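Local atomic coordinates of putative glucarate dehydratase (Pseudomonas fluorescens, PDB entry 4IT1), a protein that probably catalyses the magnesium-dependent dehydration of D-glucarate to 5-dehydro-4-deoxy-D-glucarate, as a member of the mandelate racemase/muconate lactonizing enzyme family. Residues L40-L52 and C421-Y435. Numbering follows the deposited sequence.
Sequences LLNASGIHEPFAL and CGIRQRDDVRQMQRY. With TLA (L(+)-tartaric acid), chain F.
Asn-42 ND2 donates to Asp-428 OD2 at 2.7 Å, with amide and carboxylate nearly coplanar (14° apart). Asn-42 ND2 also donates to O41 of a tartrate, probably from the crystallisation liquor, at 2.9 Å. His-47 NE2 donates to tartrate O41 too, and Arg-426 NH2 to its O2. Arg-426 has CG anti to the backbone N (chi1 171°) and runs extended to NE, which carries the guanidinium to both Asp-428 and the tartrate. It grips Asp-428 side-on, NE to OD1 and NH2 to OD2. OD2 thus takes two donors and helps to hold the Asn-42 amide and the guanidinium in place. With an alanine at Asp-428, Arg-426 would probably lose its charge mate and, like the Asn-42 amide, be freer to turn away from the tartrate. This is the capping-domain side of an enolase-superfamily active site: the loop leading into strand 50-60 meets the C-terminal segment 421-435, with Lys-215, the predicted proton acceptor, close to Asn-42. Asp-37 holds His-47 ND1. Asp-427 N-caps helix 428-433, its OD1 accepting from Arg-430 N, while its own N donates to Glu-48 OE2 at 2.8 Å. Farther out, Cys-421 CB lies over one face of Phe-50, and Ile-423 CD1 sits at that ring's edge.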
ATOM      1  N   LEU A  40      13.762  -1.842 -34.001  1.00 47.15           N
ATOM      2  CA  LEU A  40      12.442  -1.314 -33.636  1.00 54.46           C
ATOM      3  C   LEU A  40      12.418   0.218 -33.612  1.00 55.81           C
ATOM      4  O   LEU A  40      13.224   0.850 -32.931  1.00 48.08           O
ATOM      5  CB  LEU A  40      11.986  -1.894 -32.289  1.00 56.41           C
ATOM      6  CG  LEU A  40      11.976  -3.431 -32.192  1.00 61.11           C
ATOM      7  CD1 LEU A  40      11.649  -3.909 -30.783  1.00 46.77           C
ATOM      8  CD2 LEU A  40      11.024  -4.044 -33.219  1.00 51.36           C
ATOM      9  N   LEU A  41      11.492   0.796 -34.372  1.00 57.09           N
ATOM     10  CA  LEU A  41      11.323   2.241 -34.470  1.00 54.10           C
ATOM     11  C   LEU A  41      10.422   2.790 -33.369  1.00 61.94           C
ATOM     12  O   LEU A  41       9.421   2.163 -33.007  1.00 57.80           O
ATOM     13  CB  LEU A  41      10.709   2.603 -35.821  1.00 58.22           C
ATOM     14  CG  LEU A  41      11.560   2.487 -37.085  1.00 63.57           C
ATOM     15  CD1 LEU A  41      10.684   2.685 -38.313  1.00 60.98           C
ATOM     16  CD2 LEU A  41      12.691   3.504 -37.071  1.00 61.19           C
ATOM     17  N   ASN A  42      10.780   3.960 -32.841  1.00 58.32           N
ATOM     18  CA  ASN A  42       9.948   4.661 -31.858  1.00 50.95           C
ATOM     19  C   ASN A  42      10.005   6.187 -32.019  1.00 51.07           C
ATOM     20  O   ASN A  42      10.590   6.690 -32.978  1.00 45.72           O
ATOM     21  CB  ASN A  42      10.307   4.232 -30.431  1.00 49.49           C
ATOM     22  CG  ASN A  42      11.683   4.706 -30.000  1.00 55.29           C
ATOM     23  OD1 ASN A  42      12.130   5.789 -30.381  1.00 55.98           O
ATOM     24  ND2 ASN A  42      12.355   3.903 -29.189  1.00 49.98           N
ATOM     25  N   ALA A  43       9.403   6.908 -31.075  1.00 49.85           N
ATOM     26  CA  ALA A  43       9.342   8.368 -31.121  1.00 54.45           C
ATOM     27  C   ALA A  43      10.734   9.016 -31.168  1.00 50.30           C
ATOM     28  O   ALA A  43      10.982   9.880 -32.002  1.00 47.38           O
ATOM     29  CB  ALA A  43       8.549   8.896 -29.933  1.00 54.81           C
ATOM     30  N   SER A  44      11.617   8.558 -30.281  1.00 47.14           N
ATOM     31  CA  SER A  44      12.980   9.053 -30.123  1.00 53.96           C
ATOM     32  C   SER A  44      13.928   8.693 -31.274  1.00 60.72           C
ATOM     33  O   SER A  44      14.850   9.452 -31.593  1.00 67.67           O
ATOM     34  CB  SER A  44      13.561   8.513 -28.816  1.00 51.93           C
ATOM     35  OG  SER A  44      12.883   9.064 -27.702  1.00 66.55           O
ATOM     36  N   GLY A  45      13.717   7.529 -31.879  1.00 58.67           N
ATOM     37  CA  GLY A  45      14.537   7.093 -33.003  1.00 59.90           C
ATOM     38  C   GLY A  45      14.371   5.623 -33.329  1.00 58.85           C
ATOM     39  O   GLY A  45      13.335   5.215 -33.864  1.00 48.42           O
ATOM     40  N   ILE A  46      15.396   4.832 -33.005  1.00 50.50           N
ATOM     41  CA  ILE A  46      15.427   3.410 -33.340  1.00 47.35           C
ATOM     42  C   ILE A  46      16.352   2.645 -32.409  1.00 52.20           C
ATOM     43  O   ILE A  46      17.400   3.149 -31.998  1.00 50.20           O
ATOM     44  CB  ILE A  46      15.867   3.157 -34.805  1.00 47.54           C
ATOM     45  CG1 ILE A  46      15.602   1.691 -35.194  1.00 53.58           C
ATOM     46  CG2 ILE A  46      17.337   3.522 -35.002  1.00 50.08           C
ATOM     47  CD1 ILE A  46      15.633   1.413 -36.680  1.00 37.45           C
ATOM     48  N   HIS A  47      15.953   1.417 -32.098  1.00 55.69           N
ATOM     49  CA  HIS A  47      16.724   0.541 -31.233  1.00 57.34           C
ATOM     50  C   HIS A  47      18.087   0.201 -31.823  1.00 51.07           C
ATOM     51  O   HIS A  47      18.260   0.122 -33.047  1.00 52.68           O
ATOM     52  CB  HIS A  47      15.944  -0.748 -30.964  1.00 54.64           C
ATOM     53  CG  HIS A  47      14.852  -0.596 -29.952  1.00 66.15           C
ATOM     54  ND1 HIS A  47      14.697  -1.463 -28.890  1.00 67.91           N
ATOM     55  CD2 HIS A  47      13.864   0.324 -29.832  1.00 51.34           C
ATOM     56  CE1 HIS A  47      13.655  -1.090 -28.168  1.00 61.07           C
ATOM     57  NE2 HIS A  47      13.135  -0.007 -28.717  1.00 55.03           N
ATOM     58  N   GLU A  48      19.044   0.012 -30.925  1.00 50.44           N
ATOM     59  CA  GLU A  48      20.355  -0.513 -31.258  1.00 55.32           C
ATOM     60  C   GLU A  48      20.260  -2.037 -31.452  1.00 68.35           C
ATOM     61  O   GLU A  48      19.370  -2.677 -30.882  1.00 61.70           O
ATOM     62  CB  GLU A  48      21.319  -0.173 -30.127  1.00 49.94           C
ATOM     63  CG  GLU A  48      21.725   1.293 -30.122  1.00 57.12           C
ATOM     64  CD  GLU A  48      22.163   1.767 -28.758  1.00 61.36           C
ATOM     65  OE1 GLU A  48      23.385   1.842 -28.527  1.00 68.40           O
ATOM     66  OE2 GLU A  48      21.288   2.057 -27.913  1.00 60.54           O
ATOM     67  N   PRO A  49      21.172  -2.625 -32.252  1.00 74.09           N
ATOM     68  CA  PRO A  49      21.147  -4.081 -32.444  1.00 68.17           C
ATOM     69  C   PRO A  49      21.288  -4.871 -31.141  1.00 68.48           C
ATOM     70  O   PRO A  49      21.025  -6.077 -31.129  1.00 69.98           O
ATOM     71  CB  PRO A  49      22.339  -4.339 -33.373  1.00 72.34           C
ATOM     72  CG  PRO A  49      23.217  -3.141 -33.215  1.00 82.60           C
ATOM     73  CD  PRO A  49      22.273  -1.998 -33.004  1.00 75.44           C
ATOM     74  N   PHE A  50      21.689  -4.200 -30.060  1.00 56.62           N
ATOM     75  CA  PHE A  50      21.705  -4.829 -28.736  1.00 57.20           C
ATOM     76  C   PHE A  50      20.999  -3.978 -27.695  1.00 66.07           C
ATOM     77  O   PHE A  50      20.826  -2.773 -27.877  1.00 67.00           O
ATOM     78  CB  PHE A  50      23.128  -5.189 -28.299  1.00 59.35           C
ATOM     79  CG  PHE A  50      23.825  -6.108 -29.259  1.00 67.19           C
ATOM     80  CD1 PHE A  50      23.666  -7.488 -29.161  1.00 70.00           C
ATOM     81  CD2 PHE A  50      24.610  -5.595 -30.291  1.00 60.14           C
ATOM     82  CE1 PHE A  50      24.293  -8.340 -30.062  1.00 70.29           C
ATOM     83  CE2 PHE A  50      25.240  -6.442 -31.195  1.00 64.94           C
ATOM     84  CZ  PHE A  50      25.081  -7.818 -31.080  1.00 66.17           C
ATOM     85  N   ALA A  51      20.572  -4.632 -26.618  1.00 61.68           N
ATOM     86  CA  ALA A  51      19.914  -3.973 -25.500  1.00 56.12           C
ATOM     87  C   ALA A  51      20.436  -4.577 -24.202  1.00 54.33           C
ATOM     88  O   ALA A  51      20.716  -5.775 -24.138  1.00 60.83           O
ATOM     89  CB  ALA A  51      18.402  -4.119 -25.609  1.00 59.05           C
ATOM     90  N   LEU A  52      20.572  -3.744 -23.176  1.00 47.43           N
ATOM     91  CA  LEU A  52      21.232  -4.131 -21.931  1.00 45.59           C
ATOM     92  C   LEU A  52      20.247  -4.465 -20.812  1.00 58.57           C
ATOM     93  O   LEU A  52      19.060  -4.133 -20.893  1.00 54.39           O
ATOM     94  CB  LEU A  52      22.178  -3.017 -21.471  1.00 53.18           C
ATOM     95  CG  LEU A  52      23.022  -2.311 -22.545  1.00 55.51           C
ATOM     96  CD1 LEU A  52      23.810  -1.147 -21.950  1.00 45.89           C
ATOM     97  CD2 LEU A  52      23.942  -3.294 -23.260  1.00 44.98           C
ATOM     98  N   CYS A 421      29.623  -6.053 -27.196  1.00 77.43           N
ATOM     99  CA  CYS A 421      28.698  -5.296 -28.057  1.00 75.69           C
ATOM    100  C   CYS A 421      29.084  -3.827 -28.199  1.00 67.64           C
ATOM    101  O   CYS A 421      28.782  -3.201 -29.214  1.00 64.36           O
ATOM    102  CB  CYS A 421      27.239  -5.432 -27.602  1.00 71.51           C
ATOM    103  SG  CYS A 421      26.884  -4.722 -25.980  1.00 68.04           S
ATOM    104  N   GLY A 422      29.755  -3.290 -27.182  1.00 61.83           N
ATOM    105  CA  GLY A 422      30.217  -1.905 -27.210  1.00 71.68           C
ATOM    106  C   GLY A 422      29.130  -0.890 -26.897  1.00 74.39           C
ATOM    107  O   GLY A 422      29.248   0.283 -27.259  1.00 60.14           O
ATOM    108  N   ILE A 423      28.069  -1.343 -26.231  1.00 71.90           N
ATOM    109  CA  ILE A 423      27.014  -0.452 -25.744  1.00 59.66           C
ATOM    110  C   ILE A 423      27.017  -0.473 -24.217  1.00 57.79           C
ATOM    111  O   ILE A 423      26.984  -1.541 -23.606  1.00 71.63           O
ATOM    112  CB  ILE A 423      25.619  -0.837 -26.303  1.00 63.94           C
ATOM    113  CG1 ILE A 423      25.655  -0.921 -27.835  1.00 60.21           C
ATOM    114  CG2 ILE A 423      24.556   0.167 -25.855  1.00 54.28           C
ATOM    115  CD1 ILE A 423      24.499  -1.677 -28.457  1.00 65.86           C
ATOM    116  N   ARG A 424      27.077   0.706 -23.605  1.00 60.86           N
ATOM    117  CA  ARG A 424      27.073   0.824 -22.139  1.00 66.18           C
ATOM    118  C   ARG A 424      25.899   1.661 -21.615  1.00 60.79           C
ATOM    119  O   ARG A 424      25.592   1.641 -20.413  1.00 58.13           O
ATOM    120  CB  ARG A 424      28.413   1.370 -21.627  1.00 71.48           C
ATOM    121  CG  ARG A 424      29.601   0.433 -21.824  1.00 81.96           C
ATOM    122  CD  ARG A 424      29.406  -0.900 -21.109  1.00 81.31           C
ATOM    123  NE  ARG A 424      30.456  -1.871 -21.427  1.00 79.44           N
ATOM    124  CZ  ARG A 424      30.467  -2.664 -22.499  1.00 75.66           C
ATOM    125  NH1 ARG A 424      29.485  -2.621 -23.394  1.00 69.66           N
ATOM    126  NH2 ARG A 424      31.474  -3.504 -22.678  1.00 83.14           N
ATOM    127  N   GLN A 425      25.262   2.393 -22.530  1.00 58.11           N
ATOM    128  CA  GLN A 425      24.043   3.153 -22.264  1.00 54.41           C
ATOM    129  C   GLN A 425      23.216   3.206 -23.535  1.00 53.05           C
ATOM    130  O   GLN A 425      23.746   3.486 -24.603  1.00 50.47           O
ATOM    131  CB  GLN A 425      24.369   4.571 -21.827  1.00 57.60           C
ATOM    132  CG  GLN A 425      24.529   4.733 -20.327  1.00 69.21           C
ATOM    133  CD  GLN A 425      24.293   6.164 -19.874  1.00 77.64           C
ATOM    134  OE1 GLN A 425      25.240   6.902 -19.584  1.00 63.45           O
ATOM    135  NE2 GLN A 425      23.021   6.567 -19.824  1.00 60.05           N
ATOM    136  N   ARG A 426      21.921   2.934 -23.423  1.00 55.62           N
ATOM    137  CA  ARG A 426      21.030   2.960 -24.586  1.00 50.98           C
ATOM    138  C   ARG A 426      20.926   4.366 -25.181  1.00 47.48           C
ATOM    139  O   ARG A 426      20.870   5.347 -24.441  1.00 49.07           O
ATOM    140  CB  ARG A 426      19.645   2.457 -24.182  1.00 46.10           C
ATOM    141  CG  ARG A 426      18.563   2.639 -25.229  1.00 45.46           C
ATOM    142  CD  ARG A 426      17.233   2.235 -24.621  1.00 51.96           C
ATOM    143  NE  ARG A 426      16.119   2.382 -25.547  1.00 45.96           N
ATOM    144  CZ  ARG A 426      14.854   2.146 -25.221  1.00 48.45           C
ATOM    145  NH1 ARG A 426      14.546   1.768 -23.985  1.00 50.42           N
ATOM    146  NH2 ARG A 426      13.898   2.297 -26.126  1.00 50.70           N
ATOM    147  N   ASP A 427      20.895   4.444 -26.515  1.00 48.52           N
ATOM    148  CA  ASP A 427      20.745   5.703 -27.230  1.00 39.16           C
ATOM    149  C   ASP A 427      20.054   5.548 -28.568  1.00 42.45           C
ATOM    150  O   ASP A 427      20.705   5.489 -29.618  1.00 46.25           O
ATOM    151  CB  ASP A 427      22.096   6.385 -27.442  1.00 43.75           C
ATOM    152  CG  ASP A 427      21.965   7.901 -27.656  1.00 50.83           C
ATOM    153  OD1 ASP A 427      20.945   8.363 -28.231  1.00 48.46           O
ATOM    154  OD2 ASP A 427      22.893   8.629 -27.246  1.00 48.02           O
ATOM    155  N   ASP A 428      18.728   5.528 -28.540  1.00 44.48           N
ATOM    156  CA  ASP A 428      17.954   5.429 -29.770  1.00 47.12           C
ATOM    157  C   ASP A 428      18.194   6.641 -30.677  1.00 48.00           C
ATOM    158  O   ASP A 428      18.024   6.560 -31.903  1.00 49.68           O
ATOM    159  CB  ASP A 428      16.460   5.284 -29.465  1.00 45.59           C
ATOM    160  CG  ASP A 428      16.137   4.071 -28.599  1.00 59.06           C
ATOM    161  OD1 ASP A 428      17.036   3.541 -27.901  1.00 52.78           O
ATOM    162  OD2 ASP A 428      14.952   3.663 -28.600  1.00 62.42           O
ATOM    163  N   VAL A 429      18.580   7.763 -30.068  1.00 48.32           N
ATOM    164  CA  VAL A 429      18.772   9.012 -30.802  1.00 43.24           C
ATOM    165  C   VAL A 429      20.071   8.970 -31.609  1.00 44.67           C
ATOM    166  O   VAL A 429      20.049   9.217 -32.816  1.00 43.79           O
ATOM    167  CB  VAL A 429      18.752  10.260 -29.883  1.00 46.49           C
ATOM    168  CG1 VAL A 429      18.780  11.531 -30.721  1.00 47.47           C
ATOM    169  CG2 VAL A 429      17.532  10.256 -28.977  1.00 45.33           C
ATOM    170  N   ARG A 430      21.192   8.664 -30.949  1.00 41.72           N
ATOM    171  CA  ARG A 430      22.447   8.454 -31.679  1.00 47.88           C
ATOM    172  C   ARG A 430      22.257   7.392 -32.759  1.00 47.44           C
ATOM    173  O   ARG A 430      22.652   7.584 -33.915  1.00 42.32           O
ATOM    174  CB  ARG A 430      23.587   8.050 -30.744  1.00 45.27           C
ATOM    175  CG  ARG A 430      24.953   8.141 -31.419  1.00 50.22           C
ATOM    176  CD  ARG A 430      26.110   8.275 -30.431  1.00 53.41           C
ATOM    177  NE  ARG A 430      26.033   9.465 -29.565  1.00 49.81           N
ATOM    178  CZ  ARG A 430      26.043  10.730 -29.989  1.00 48.30           C
ATOM    179  NH1 ARG A 430      25.973  11.718 -29.111  1.00 44.82           N
ATOM    180  NH2 ARG A 430      26.095  11.019 -31.286  1.00 56.80           N
ATOM    181  N   GLN A 431      21.617   6.287 -32.380  1.00 47.23           N
ATOM    182  CA  GLN A 431      21.412   5.180 -33.299  1.00 42.57           C
ATOM    183  C   GLN A 431      20.666   5.624 -34.543  1.00 42.15           C
ATOM    184  O   GLN A 431      21.071   5.285 -35.650  1.00 43.96           O
ATOM    185  CB  GLN A 431      20.703   4.012 -32.603  1.00 56.59           C
ATOM    186  CG  GLN A 431      20.633   2.726 -33.423  1.00 59.54           C
ATOM    187  CD  GLN A 431      22.001   2.160 -33.788  1.00 64.52           C
ATOM    188  OE1 GLN A 431      22.968   2.259 -33.025  1.00 59.36           O
ATOM    189  NE2 GLN A 431      22.081   1.553 -34.963  1.00 58.64           N
ATOM    190  N   MET A 432      19.599   6.409 -34.379  1.00 42.30           N
ATOM    191  CA  MET A 432      18.869   6.912 -35.550  1.00 43.95           C
ATOM    192  C   MET A 432      19.744   7.808 -36.428  1.00 49.50           C
ATOM    193  O   MET A 432      19.506   7.910 -37.641  1.00 45.50           O
ATOM    194  CB  MET A 432      17.564   7.625 -35.154  1.00 44.28           C
ATOM    195  CG  MET A 432      16.704   8.108 -36.323  1.00 50.15           C
ATOM    196  SD  MET A 432      16.183   6.869 -37.552  1.00 64.14           S
ATOM    197  CE  MET A 432      14.759   6.182 -36.737  1.00 47.47           C
ATOM    198  N   GLN A 433      20.758   8.443 -35.825  1.00 47.02           N
ATOM    199  CA  GLN A 433      21.616   9.381 -36.557  1.00 51.11           C
ATOM    200  C   GLN A 433      22.464   8.679 -37.627  1.00 55.70           C
ATOM    201  O   GLN A 433      22.956   9.319 -38.553  1.00 60.22           O
ATOM    202  CB  GLN A 433      22.469  10.237 -35.597  1.00 51.91           C
ATOM    203  CG  GLN A 433      21.707  11.443 -35.049  1.00 46.72           C
ATOM    204  CD  GLN A 433      22.369  12.148 -33.870  1.00 53.65           C
ATOM    205  OE1 GLN A 433      23.438  11.763 -33.397  1.00 50.67           O
ATOM    206  NE2 GLN A 433      21.708  13.191 -33.377  1.00 49.63           N
ATOM    207  N   ARG A 434      22.592   7.358 -37.514  1.00 58.57           N
ATOM    208  CA  ARG A 434      23.316   6.566 -38.509  1.00 49.35           C
ATOM    209  C   ARG A 434      22.525   6.375 -39.803  1.00 48.28           C
ATOM    210  O   ARG A 434      23.105   6.092 -40.853  1.00 57.93           O
ATOM    211  CB  ARG A 434      23.758   5.232 -37.921  1.00 48.93           C
ATOM    212  CG  ARG A 434      24.720   5.363 -36.749  1.00 43.47           C
ATOM    213  CD  ARG A 434      24.515   4.222 -35.777  1.00 56.85           C
ATOM    214  NE  ARG A 434      25.773   3.681 -35.269  1.00 81.69           N
ATOM    215  CZ  ARG A 434      26.398   2.617 -35.773  1.00 93.25           C
ATOM    216  NH1 ARG A 434      25.894   1.961 -36.814  1.00 83.44           N
ATOM    217  NH2 ARG A 434      27.540   2.206 -35.235  1.00100.38           N
ATOM    218  N   TYR A 435      21.210   6.558 -39.736  1.00 48.49           N
ATOM    219  CA  TYR A 435      20.351   6.450 -40.923  1.00 54.16           C
ATOM    220  C   TYR A 435      20.016   7.833 -41.453  1.00 55.01           C
ATOM    221  O   TYR A 435      19.962   8.053 -42.665  1.00 49.08           O
ATOM    222  CB  TYR A 435      19.036   5.722 -40.601  1.00 53.35           C
ATOM    223  CG  TYR A 435      19.177   4.350 -39.977  1.00 53.81           C
ATOM    224  CD1 TYR A 435      19.479   4.202 -38.620  1.00 49.31           C
ATOM    225  CD2 TYR A 435      18.976   3.193 -40.739  1.00 59.83           C
ATOM    226  CE1 TYR A 435      19.599   2.947 -38.044  1.00 58.67           C
ATOM    227  CE2 TYR A 435      19.096   1.931 -40.170  1.00 50.48           C
ATOM    228  CZ  TYR A 435      19.402   1.813 -38.827  1.00 62.53           C
ATOM    229  OH  TYR A 435      19.513   0.560 -38.261  1.00 63.28           O
TER
HETATM  230  O1  TLA F 502       8.276   2.890 -23.615  1.00 80.82           O
HETATM  231  O11 TLA F 502       9.597   4.518 -24.130  1.00 77.45           O
HETATM  232  C1  TLA F 502       9.300   3.320 -24.138  1.00 76.04           C
HETATM  233  C2  TLA F 502      10.194   2.357 -24.821  1.00 66.56           C
HETATM  234  O2  TLA F 502      11.431   2.988 -24.999  1.00 60.82           O
HETATM  235  C3  TLA F 502       9.624   2.077 -26.185  1.00 69.21           C
HETATM  236  O3  TLA F 502       9.423   3.314 -26.838  1.00 67.73           O
HETATM  237  C4  TLA F 502      10.633   1.318 -26.964  1.00 64.53           C
HETATM  238  O4  TLA F 502      11.240   0.418 -26.391  1.00 66.94           O
HETATM  239  O41 TLA F 502      10.852   1.660 -28.115  1.00 50.22           O
HETATM  240  O   HOH W   1      19.389   0.235 -35.882  1.00 58.24           O
HETATM  241  O   HOH W   2      24.592   3.576 -26.892  1.00 56.22           O